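Local atomic coordinates of protein argonaute (Methanocaldococcus jannaschii, PDB entry 5G5S), a protein that uses short single-stranded DNA guides to bind complementary target strands and slice the target DNA, and may defend the cell against invading genetic elements. Residues E137-Y142 with N156-A161; K601-K606 with S633-L638; E115-R120 with L294-N299. One frame throughout, in Å; residues are numbered along the deposited sequence.

Overall arrangement
Interactions 1 and 3 use elements that follow each other in the chain, strand 134-147 and helix 114-122; their centres are about 14 Å apart, and Tyr-142 OH probably bonds to Glu-115. Interaction 1, the hairpin of strands 134-147 and 150-163, is nested inside the loop that interaction 3 closes when residues 294-299 return to the helix. Interaction 2 comes later, in the PIWI part of the chain, yet its centre is about 14 Å from that of interaction 1, and Lys-604 and Lys-606 touch Glu-141 and Asn-156. Interactions 2 and 3 lie about 22 Å apart, centre to centre, without touching. The hairpin thus packs against both helix 114-122 of the N-terminal domain and a PIWI loop.

Interaction 1. Residues E137-Y142 with N156-A161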
loop_
_atom_site.group_PDB
_atom_site.type_symbol
_atom_site.label_atom_id
_atom_site.label_comp_id
_atom_site.label_asym_id
_atom_site.label_seq_id
_atom_site.Cartn_x
_atom_site.Cartn_y
_atom_site.Cartn_z
ATOM N N GLU A 137 22.435 -0.243 3.157
ATOM C CA GLU A 137 23.016 -0.403 1.822
ATOM C C GLU A 137 22.367 0.598 0.849
ATOM O O GLU A 137 21.162 0.834 0.917
ATOM C CB GLU A 137 22.829 -1.845 1.300
ATOM C CG GLU A 137 23.073 -2.957 2.312
ATOM C CD GLU A 137 21.833 -3.746 2.701
ATOM O OE1 GLU A 137 21.382 -4.579 1.883
ATOM O OE2 GLU A 137 21.321 -3.544 3.826
ATOM N N SER A 138 23.157 1.182 -0.050
ATOM C CA SER A 138 22.652 2.144 -1.025
ATOM C C SER A 138 22.678 1.580 -2.425
ATOM O O SER A 138 23.591 0.827 -2.774
ATOM C CB SER A 138 23.467 3.428 -0.983
ATOM O OG SER A 138 23.202 4.152 0.205
ATOM N N TYR A 139 21.674 1.959 -3.232
ATOM C CA TYR A 139 21.559 1.541 -4.622
ATOM C C TYR A 139 20.792 2.525 -5.489
ATOM O O TYR A 139 19.989 3.312 -4.994
ATOM C CB TYR A 139 20.975 0.118 -4.742
ATOM C CG TYR A 139 19.489 0.009 -4.492
ATOM C CD1 TYR A 139 18.576 0.127 -5.538
ATOM C CD2 TYR A 139 18.993 -0.287 -3.223
ATOM C CE1 TYR A 139 17.205 -0.001 -5.323
ATOM C CE2 TYR A 139 17.624 -0.435 -2.998
ATOM C CZ TYR A 139 16.734 -0.288 -4.053
ATOM O OH TYR A 139 15.382 -0.411 -3.862
ATOM N N CYS A 140 21.033 2.449 -6.800
ATOM C CA CYS A 140 20.348 3.233 -7.810
ATOM C C CYS A 140 19.366 2.341 -8.521
ATOM O O CYS A 140 19.650 1.167 -8.760
ATOM C CB CYS A 140 21.337 3.839 -8.803
ATOM S SG CYS A 140 22.333 5.186 -8.134
ATOM N N GLU A 141 18.209 2.892 -8.855
ATOM C CA GLU A 141 17.223 2.229 -9.692
ATOM C C GLU A 141 16.962 3.144 -10.874
ATOM O O GLU A 141 16.961 4.373 -10.725
ATOM C CB GLU A 141 15.946 1.768 -8.977
ATOM C CG GLU A 141 15.542 2.532 -7.731
ATOM C CD GLU A 141 14.149 2.192 -7.245
ATOM O OE1 GLU A 141 13.854 0.988 -7.063
ATOM O OE2 GLU A 141 13.347 3.134 -7.051
ATOM N N TYR A 142 16.847 2.554 -12.059
ATOM C CA TYR A 142 16.671 3.319 -13.279
ATOM C C TYR A 142 15.618 2.737 -14.209
ATOM O O TYR A 142 15.351 1.535 -14.203
ATOM C CB TYR A 142 18.023 3.518 -13.995
ATOM C CG TYR A 142 18.550 2.242 -14.610
ATOM C CD1 TYR A 142 19.139 1.254 -13.822
ATOM C CD2 TYR A 142 18.429 2.000 -15.974
ATOM C CE1 TYR A 142 19.535 0.036 -14.367
ATOM C CE2 TYR A 142 18.832 0.791 -16.534
ATOM C CZ TYR A 142 19.404 -0.181 -15.729
ATOM O OH TYR A 142 19.839 -1.355 -16.288
ATOM N N ASN A 156 16.763 7.067 -9.563
ATOM C CA ASN A 156 16.375 7.047 -8.165
ATOM C C ASN A 156 17.477 6.470 -7.296
ATOM O O ASN A 156 18.108 5.488 -7.671
ATOM C CB ASN A 156 15.079 6.254 -7.983
ATOM C CG ASN A 156 14.267 6.645 -6.773
ATOM O OD1 ASN A 156 14.351 7.769 -6.271
ATOM N ND2 ASN A 156 13.428 5.727 -6.304
ATOM N N PHE A 157 17.723 7.096 -6.148
ATOM C CA PHE A 157 18.736 6.635 -5.210
ATOM C C PHE A 157 18.016 6.161 -3.952
ATOM O O PHE A 157 17.278 6.928 -3.326
ATOM C CB PHE A 157 19.768 7.744 -4.940
ATOM C CG PHE A 157 20.911 7.388 -4.025
ATOM C CD1 PHE A 157 21.768 6.334 -4.330
ATOM C CD2 PHE A 157 21.170 8.140 -2.884
ATOM C CE1 PHE A 157 22.829 6.009 -3.480
ATOM C CE2 PHE A 157 22.254 7.834 -2.054
ATOM C CZ PHE A 157 23.070 6.765 -2.352
ATOM N N ARG A 158 18.164 4.870 -3.633
ATOM C CA ARG A 158 17.466 4.278 -2.494
ATOM C C ARG A 158 18.369 3.695 -1.431
ATOM O O ARG A 158 19.474 3.241 -1.722
ATOM C CB ARG A 158 16.445 3.239 -2.968
ATOM C CG ARG A 158 15.117 3.375 -2.261
ATOM C CD ARG A 158 14.001 3.637 -3.243
ATOM N NE ARG A 158 13.349 2.398 -3.660
ATOM C CZ ARG A 158 12.300 1.857 -3.045
ATOM N NH1 ARG A 158 11.782 2.433 -1.966
ATOM N NH2 ARG A 158 11.764 0.732 -3.501
ATOM N N HIS A 159 17.880 3.714 -0.185
ATOM C CA HIS A 159 18.575 3.155 0.964
ATOM C C HIS A 159 17.779 1.990 1.504
ATOM O O HIS A 159 16.599 2.133 1.824
ATOM C CB HIS A 159 18.828 4.214 2.043
ATOM C CG HIS A 159 19.671 5.351 1.566
ATOM N ND1 HIS A 159 21.053 5.281 1.577
ATOM C CD2 HIS A 159 19.298 6.542 1.046
ATOM C CE1 HIS A 159 21.474 6.436 1.094
ATOM N NE2 HIS A 159 20.456 7.225 0.751
ATOM N N THR A 160 18.416 0.818 1.529
ATOM C CA THR A 160 17.846 -0.427 2.033
ATOM C C THR A 160 18.537 -0.802 3.328
ATOM O O THR A 160 19.757 -0.946 3.363
ATOM C CB THR A 160 17.789 -1.525 0.943
ATOM O OG1 THR A 160 17.276 -2.725 1.514
ATOM C CG2 THR A 160 19.142 -1.800 0.278
ATOM N N ALA A 161 17.767 -0.871 4.411
ATOM C CA ALA A 161 18.281 -1.220 5.728
ATOM C C ALA A 161 17.843 -2.619 6.136
ATOM O O ALA A 161 16.723 -3.049 5.828
ATOM C CB ALA A 161 17.835 -0.205 6.766
#
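Asn-156 ND2 gives a hydrogen bond of 2.7 Å to Glu-141 OE2, reaching the anti side of the carboxylate while OE2 stays close to the amide plane. The two side chains run side by side, and Asn-156 CG, anti to the backbone N (chi1 -154°), lies where its amide can meet the acid. The same Glu-141 OE2 makes a longer salt bridge, 3.5 Å, to Arg-158 NE, while NH1 of that arginine pairs with Asp-262, so Arg-158 has two acidic partners, which probably share in balancing its charge. Six backbone bonds tie the strands at three hydrogen-bonded pairs, Glu-137 with Thr-160, Tyr-139 with Arg-158 and Glu-141 with Asn-156, among them Arg-158 N to Tyr-139 O at 2.8 Å.

Between them, on the other face, sit two non-hydrogen-bonded pairs. In one, Ser-138 OG and His-159 ND1 are 2.8 Å apart. In the other, Cys-140 SG makes an oblique sulfur-aromatic contact with the Phe-157 ring, coming to 4.0 Å from CD1; CZ of that ring touches Ser-138 CB at 3.6 Å. On the Glu-141 face, Arg-158 CB lies over the Tyr-139 ring, toward its rim, as a CH-pi contact, and Thr-160 CG2 meets the ring edge at CD2, 3.8 Å away. Helices 114-122 and 280-293 cover the face of Cys-140 and Phe-157, and strand 255-260 continues the sheet beyond 156-161. This is a regular antiparallel beta hairpin, and it carries His-159, a residue that contacts the guide DNA.

Interaction 2. Residues K601-K606 with S633-L638; sequences KNNKYK and SNPVKL
Asn-634 opens the contact: its OD1 lies against the last methylenes of Lys-606, 3.1 Å from CE, while its ND2 bonds to Asp-262. Lys-606 folds back on itself, CD turned by chi2 of -63°, and its NZ bonds to Tyr-605 O from above the carbonyl plane. Pro-635 follows, with CG and CD of its ring both 3.3 Å from Tyr-605 O and CG also against Tyr-605 CB. The carbonyl of Pro-635 accepts the hydrogen bond that joins the segments, from Asn-603 ND2 at 2.8 Å; the donor is tilted 35° from the carbonyl plane. The other end of that amide, Asn-603 OD1, takes Tyr-605 N at 3.1 Å in an Asx turn, so a single side chain both shapes its loop and ties it to Pro-635. Val-636 CA passes 3.8 Å from Asn-603 ND2. At Lys-637, CB packs on Asn-603 CG, and CD meets the edge of the Tyr-605 ring at CE2, 3.7 Å away, the two side chains crossing at about a right angle. Strand 636-645 runs between strands 593-600 and 621-625 in the mixed PIWI sheet; Ile-623 of the latter packs on Tyr-605 and Pro-635, and helix 656-666 on Leu-638.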
loop_
_atom_site.group_PDB
_atom_site.type_symbol
_atom_site.label_atom_id
_atom_site.label_comp_id
_atom_site.label_asym_id
_atom_site.label_seq_id
_atom_site.Cartn_x
_atom_site.Cartn_y
_atom_site.Cartn_z
ATOM N N LYS A 601 2.240 2.851 -5.702
ATOM C CA LYS A 601 2.832 3.587 -4.583
ATOM C C LYS A 601 4.366 3.446 -4.615
ATOM O O LYS A 601 5.082 4.354 -4.215
ATOM C CB LYS A 601 2.230 3.115 -3.224
ATOM C CG LYS A 601 2.388 1.613 -2.941
ATOM C CD LYS A 601 1.678 1.186 -1.658
ATOM C CE LYS A 601 1.335 -0.291 -1.658
ATOM N NZ LYS A 601 0.197 -0.609 -2.569
ATOM N N ASN A 602 4.854 2.316 -5.129
ATOM C CA ASN A 602 6.271 2.003 -5.244
ATOM C C ASN A 602 6.640 2.220 -6.686
ATOM O O ASN A 602 6.162 1.503 -7.553
ATOM C CB ASN A 602 6.549 0.546 -4.788
ATOM C CG ASN A 602 6.082 0.237 -3.376
ATOM O OD1 ASN A 602 6.336 0.988 -2.420
ATOM N ND2 ASN A 602 5.389 -0.887 -3.214
ATOM N N ASN A 603 7.399 3.289 -6.947
ATOM C CA ASN A 603 7.830 3.700 -8.273
ATOM C C ASN A 603 9.152 4.471 -8.183
ATOM O O ASN A 603 9.637 4.745 -7.091
ATOM C CB ASN A 603 6.710 4.484 -8.994
ATOM C CG ASN A 603 6.385 5.820 -8.365
ATOM O OD1 ASN A 603 6.969 6.839 -8.714
ATOM N ND2 ASN A 603 5.452 5.841 -7.424
ATOM N N LYS A 604 9.757 4.750 -9.325
ATOM C CA LYS A 604 11.059 5.397 -9.473
ATOM C C LYS A 604 11.038 6.930 -9.559
ATOM O O LYS A 604 12.108 7.539 -9.496
ATOM C CB LYS A 604 11.798 4.789 -10.682
ATOM C CG LYS A 604 11.929 3.269 -10.581
ATOM C CD LYS A 604 12.697 2.738 -11.758
ATOM C CE LYS A 604 13.103 1.285 -11.615
ATOM N NZ LYS A 604 11.959 0.371 -11.823
ATOM N N TYR A 605 9.845 7.554 -9.700
ATOM C CA TYR A 605 9.714 9.016 -9.820
ATOM C C TYR A 605 9.940 9.750 -8.529
ATOM O O TYR A 605 9.570 9.259 -7.469
ATOM C CB TYR A 605 8.350 9.447 -10.393
ATOM C CG TYR A 605 8.113 9.096 -11.846
ATOM C CD1 TYR A 605 8.680 9.850 -12.869
ATOM C CD2 TYR A 605 7.227 8.084 -12.200
ATOM C CE1 TYR A 605 8.410 9.573 -14.209
ATOM C CE2 TYR A 605 6.964 7.786 -13.532
ATOM C CZ TYR A 605 7.557 8.533 -14.536
ATOM O OH TYR A 605 7.300 8.231 -15.847
ATOM N N LYS A 606 10.508 10.964 -8.633
ATOM C CA LYS A 606 10.748 11.891 -7.530
ATOM C C LYS A 606 10.491 13.285 -8.038
ATOM O O LYS A 606 10.977 13.636 -9.112
ATOM C CB LYS A 606 12.208 11.820 -7.007
ATOM C CG LYS A 606 12.597 10.563 -6.247
ATOM C CD LYS A 606 11.808 10.362 -4.941
ATOM C CE LYS A 606 11.856 8.927 -4.447
ATOM N NZ LYS A 606 11.258 7.952 -5.410
ATOM N N SER A 633 8.674 13.273 0.567
ATOM C CA SER A 633 7.576 12.409 0.166
ATOM C C SER A 633 7.760 11.887 -1.250
ATOM O O SER A 633 8.318 12.559 -2.104
ATOM C CB SER A 633 6.258 13.159 0.264
ATOM O OG SER A 633 6.290 14.310 -0.548
ATOM N N ASN A 634 7.292 10.671 -1.489
ATOM C CA ASN A 634 7.403 10.062 -2.800
ATOM C C ASN A 634 6.093 10.165 -3.551
ATOM O O ASN A 634 5.029 9.985 -2.973
ATOM C CB ASN A 634 7.758 8.588 -2.659
ATOM C CG ASN A 634 9.151 8.374 -2.132
ATOM O OD1 ASN A 634 9.926 9.311 -2.007
ATOM N ND2 ASN A 634 9.480 7.131 -1.826
ATOM N N PRO A 635 6.161 10.457 -4.842
ATOM C CA PRO A 635 4.935 10.520 -5.653
ATOM C C PRO A 635 4.341 9.130 -5.937
ATOM O O PRO A 635 4.998 8.097 -5.756
ATOM C CB PRO A 635 5.389 11.233 -6.932
ATOM C CG PRO A 635 6.824 10.945 -7.028
ATOM C CD PRO A 635 7.357 10.800 -5.636
ATOM N N VAL A 636 3.073 9.128 -6.358
ATOM C CA VAL A 636 2.313 7.943 -6.738
ATOM C C VAL A 636 2.256 7.945 -8.266
ATOM O O VAL A 636 1.975 8.984 -8.870
ATOM C CB VAL A 636 0.885 7.951 -6.111
ATOM C CG1 VAL A 636 0.097 6.717 -6.522
ATOM C CG2 VAL A 636 0.941 8.073 -4.586
ATOM N N LYS A 637 2.536 6.793 -8.888
ATOM C CA LYS A 637 2.464 6.658 -10.340
ATOM C C LYS A 637 1.098 6.105 -10.761
ATOM O O LYS A 637 0.624 5.120 -10.196
ATOM C CB LYS A 637 3.587 5.764 -10.867
ATOM C CG LYS A 637 3.699 5.762 -12.391
ATOM C CD LYS A 637 4.813 4.851 -12.899
ATOM C CE LYS A 637 4.486 3.382 -12.799
ATOM N NZ LYS A 637 5.549 2.557 -13.427
ATOM N N LEU A 638 0.472 6.768 -11.749
ATOM C CA LEU A 638 -0.806 6.377 -12.357
ATOM C C LEU A 638 -0.490 5.895 -13.770
ATOM O O LEU A 638 0.254 6.549 -14.490
ATOM C CB LEU A 638 -1.819 7.530 -12.367
ATOM C CG LEU A 638 -1.959 8.317 -11.063
ATOM C CD1 LEU A 638 -2.894 9.486 -11.241
ATOM C CD2 LEU A 638 -2.422 7.427 -9.900
#

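Interaction 3. Residues E115-R120 with L294-N299. With MG (magnesium ion), chain B.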
loop_
_atom_site.group_PDB
_atom_site.type_symbol
_atom_site.label_atom_id
_atom_site.label_comp_id
_atom_site.label_asym_id
_atom_site.label_seq_id
_atom_site.Cartn_x
_atom_site.Cartn_y
_atom_site.Cartn_z
ATOM N N GLU A 115 24.457 -0.302 -15.337
ATOM C CA GLU A 115 24.440 -0.839 -13.966
ATOM C C GLU A 115 25.829 -0.867 -13.292
ATOM O O GLU A 115 25.937 -0.333 -12.184
ATOM C CB GLU A 115 23.747 -2.205 -13.894
ATOM C CG GLU A 115 22.265 -2.127 -14.201
ATOM C CD GLU A 115 21.442 -3.390 -14.042
ATOM O OE1 GLU A 115 21.938 -4.366 -13.434
ATOM O OE2 GLU A 115 20.273 -3.383 -14.493
ATOM N N PRO A 116 26.913 -1.411 -13.919
ATOM C CA PRO A 116 28.230 -1.366 -13.256
ATOM C C PRO A 116 28.777 0.059 -13.100
ATOM O O PRO A 116 29.465 0.331 -12.112
ATOM C CB PRO A 116 29.119 -2.218 -14.171
ATOM C CG PRO A 116 28.170 -3.015 -15.005
ATOM C CD PRO A 116 27.013 -2.110 -15.214
ATOM N N GLU A 117 28.458 0.970 -14.054
ATOM C CA GLU A 117 28.917 2.362 -13.980
ATOM C C GLU A 117 28.203 3.144 -12.878
ATOM O O GLU A 117 28.833 3.986 -12.239
ATOM C CB GLU A 117 28.845 3.086 -15.337
ATOM C CG GLU A 117 29.921 4.157 -15.462
ATOM C CD GLU A 117 29.898 5.029 -16.702
ATOM O OE1 GLU A 117 30.068 4.485 -17.818
ATOM O OE2 GLU A 117 29.792 6.267 -16.549
ATOM N N LEU A 118 26.903 2.856 -12.650
ATOM C CA LEU A 118 26.092 3.481 -11.603
ATOM C C LEU A 118 26.582 3.069 -10.208
ATOM O O LEU A 118 26.611 3.919 -9.320
ATOM C CB LEU A 118 24.597 3.133 -11.757
ATOM C CG LEU A 118 23.755 3.979 -12.708
ATOM C CD1 LEU A 118 22.363 3.428 -12.809
ATOM C CD2 LEU A 118 23.698 5.439 -12.270
ATOM N N SER A 119 26.969 1.775 -10.026
ATOM C CA SER A 119 27.497 1.212 -8.772
ATOM C C SER A 119 28.808 1.901 -8.392
ATOM O O SER A 119 29.017 2.206 -7.217
ATOM C CB SER A 119 27.746 -0.286 -8.915
ATOM O OG SER A 119 26.614 -0.963 -9.429
ATOM N N ARG A 120 29.674 2.158 -9.399
ATOM C CA ARG A 120 30.968 2.832 -9.291
ATOM C C ARG A 120 30.797 4.264 -8.767
ATOM O O ARG A 120 31.598 4.698 -7.939
ATOM C CB ARG A 120 31.661 2.835 -10.668
ATOM C CG ARG A 120 33.056 3.461 -10.699
ATOM C CD ARG A 120 33.398 4.017 -12.071
ATOM N NE ARG A 120 32.580 5.185 -12.405
ATOM C CZ ARG A 120 32.753 5.947 -13.480
ATOM N NH1 ARG A 120 33.728 5.680 -14.344
ATOM N NH2 ARG A 120 31.957 6.987 -13.698
ATOM N N LEU A 294 27.408 10.625 -14.499
ATOM C CA LEU A 294 26.907 9.690 -15.501
ATOM C C LEU A 294 26.977 10.266 -16.923
ATOM O O LEU A 294 26.253 11.212 -17.255
ATOM C CB LEU A 294 25.495 9.184 -15.131
ATOM C CG LEU A 294 25.001 7.927 -15.865
ATOM C CD1 LEU A 294 25.844 6.696 -15.516
ATOM C CD2 LEU A 294 23.550 7.666 -15.562
ATOM N N ARG A 295 27.895 9.702 -17.741
ATOM C CA ARG A 295 28.180 10.096 -19.130
ATOM C C ARG A 295 27.014 9.927 -20.115
ATOM O O ARG A 295 26.959 10.661 -21.103
ATOM C CB ARG A 295 29.441 9.376 -19.657
ATOM C CG ARG A 295 29.339 7.850 -19.761
ATOM C CD ARG A 295 30.663 7.209 -20.125
ATOM N NE ARG A 295 30.547 5.757 -20.285
ATOM C CZ ARG A 295 30.390 5.134 -21.450
ATOM N NH1 ARG A 295 30.316 5.830 -22.579
ATOM N NH2 ARG A 295 30.297 3.812 -21.496
ATOM N N PHE A 296 26.099 8.961 -19.855
ATOM C CA PHE A 296 24.964 8.638 -20.723
ATOM C C PHE A 296 23.871 9.699 -20.779
ATOM O O PHE A 296 23.095 9.720 -21.742
ATOM C CB PHE A 296 24.351 7.272 -20.347
ATOM C CG PHE A 296 25.338 6.136 -20.228
ATOM C CD1 PHE A 296 26.054 5.694 -21.335
ATOM C CD2 PHE A 296 25.547 5.503 -19.012
ATOM C CE1 PHE A 296 26.972 4.650 -21.221
ATOM C CE2 PHE A 296 26.468 4.460 -18.898
ATOM C CZ PHE A 296 27.172 4.040 -20.002
ATOM N N ILE A 297 23.782 10.556 -19.740
ATOM C CA ILE A 297 22.718 11.559 -19.618
ATOM C C ILE A 297 23.195 13.012 -19.467
ATOM O O ILE A 297 24.328 13.260 -19.046
ATOM C CB ILE A 297 21.768 11.162 -18.447
ATOM C CG1 ILE A 297 22.525 11.135 -17.075
ATOM C CG2 ILE A 297 21.030 9.841 -18.747
ATOM C CD1 ILE A 297 21.655 10.940 -15.794
ATOM N N ASP A 298 22.294 13.971 -19.762
ATOM C CA ASP A 298 22.518 15.399 -19.537
ATOM C C ASP A 298 22.291 15.604 -18.031
ATOM O O ASP A 298 21.515 14.861 -17.408
ATOM C CB ASP A 298 21.547 16.266 -20.365
ATOM C CG ASP A 298 21.718 16.191 -21.877
ATOM O OD1 ASP A 298 22.869 16.033 -22.344
ATOM O OD2 ASP A 298 20.713 16.356 -22.593
ATOM N N ASN A 299 22.997 16.571 -17.441
ATOM C CA ASN A 299 22.995 16.841 -16.003
ATOM C C ASN A 299 21.768 17.566 -15.424
ATOM O O ASN A 299 21.486 17.419 -14.234
ATOM C CB ASN A 299 24.303 17.541 -15.609
ATOM C CG ASN A 299 25.545 16.807 -16.066
ATOM O OD1 ASN A 299 25.568 15.571 -16.195
ATOM N ND2 ASN A 299 26.598 17.557 -16.347
HETATM MG MG MG B . 25.505 13.570 -16.988
#
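Glu-117 and Leu-118, on a turn of helix 114-122, face a type I beta turn from Leu-294 to Ile-297; the nearest CA atoms, those of Leu-118 and Leu-294, are 7.4 Å apart, so side chains make the contact. The strongest link is a salt bridge in which Arg-295 NE donates to Glu-117 OE1 at 2.8 Å, with an N-H...O angle of 158°. OE1 offers its syn lone pair and lies at the edge of the guanidinium; carboxylate and guanidinium planes are only 14° apart, although the two chains cross at about a right angle. Arg-295 CG sits between the backbone N and the carbonyl carbon (chi1 64°), and from there the chain runs extended to NE. Phe-296 backs this pair: its CE1 stands over the centre of the Arg-295 guanidinium, 3.4 Å above the plane, and its CZ is 3.7 Å from Glu-117 OE1. The second carboxylate oxygen, Glu-117 OE2, has a long charge contact of 3.7 Å with Arg-120 NH2, the oxygen lying well out of the Arg-120 guanidinium plane with no N-H pointing at it, so the acid probably eases the repulsion between two arginines.

Beside the ion pair the contact turns apolar: Leu-118 CD2 meets Leu-294 CD2 at 4.0 Å. Ile-114 and Ile-121 of the same helix also touch Leu-294, and Phe-21 meets Phe-296 edge-to-face. The backbone of the turn faces a magnesium ion, bound by Leu-294 O at 2.5 Å, Ile-297 O at 2.4 Å and Asn-299 OD1, with Ala-291 O as a further ligand. The contact thus joins an N-terminal-domain helix to a metal-binding loop in which carbonyls from the last turn of helix 280-293 and the residues after it, with one asparagine side chain, gather round the cation.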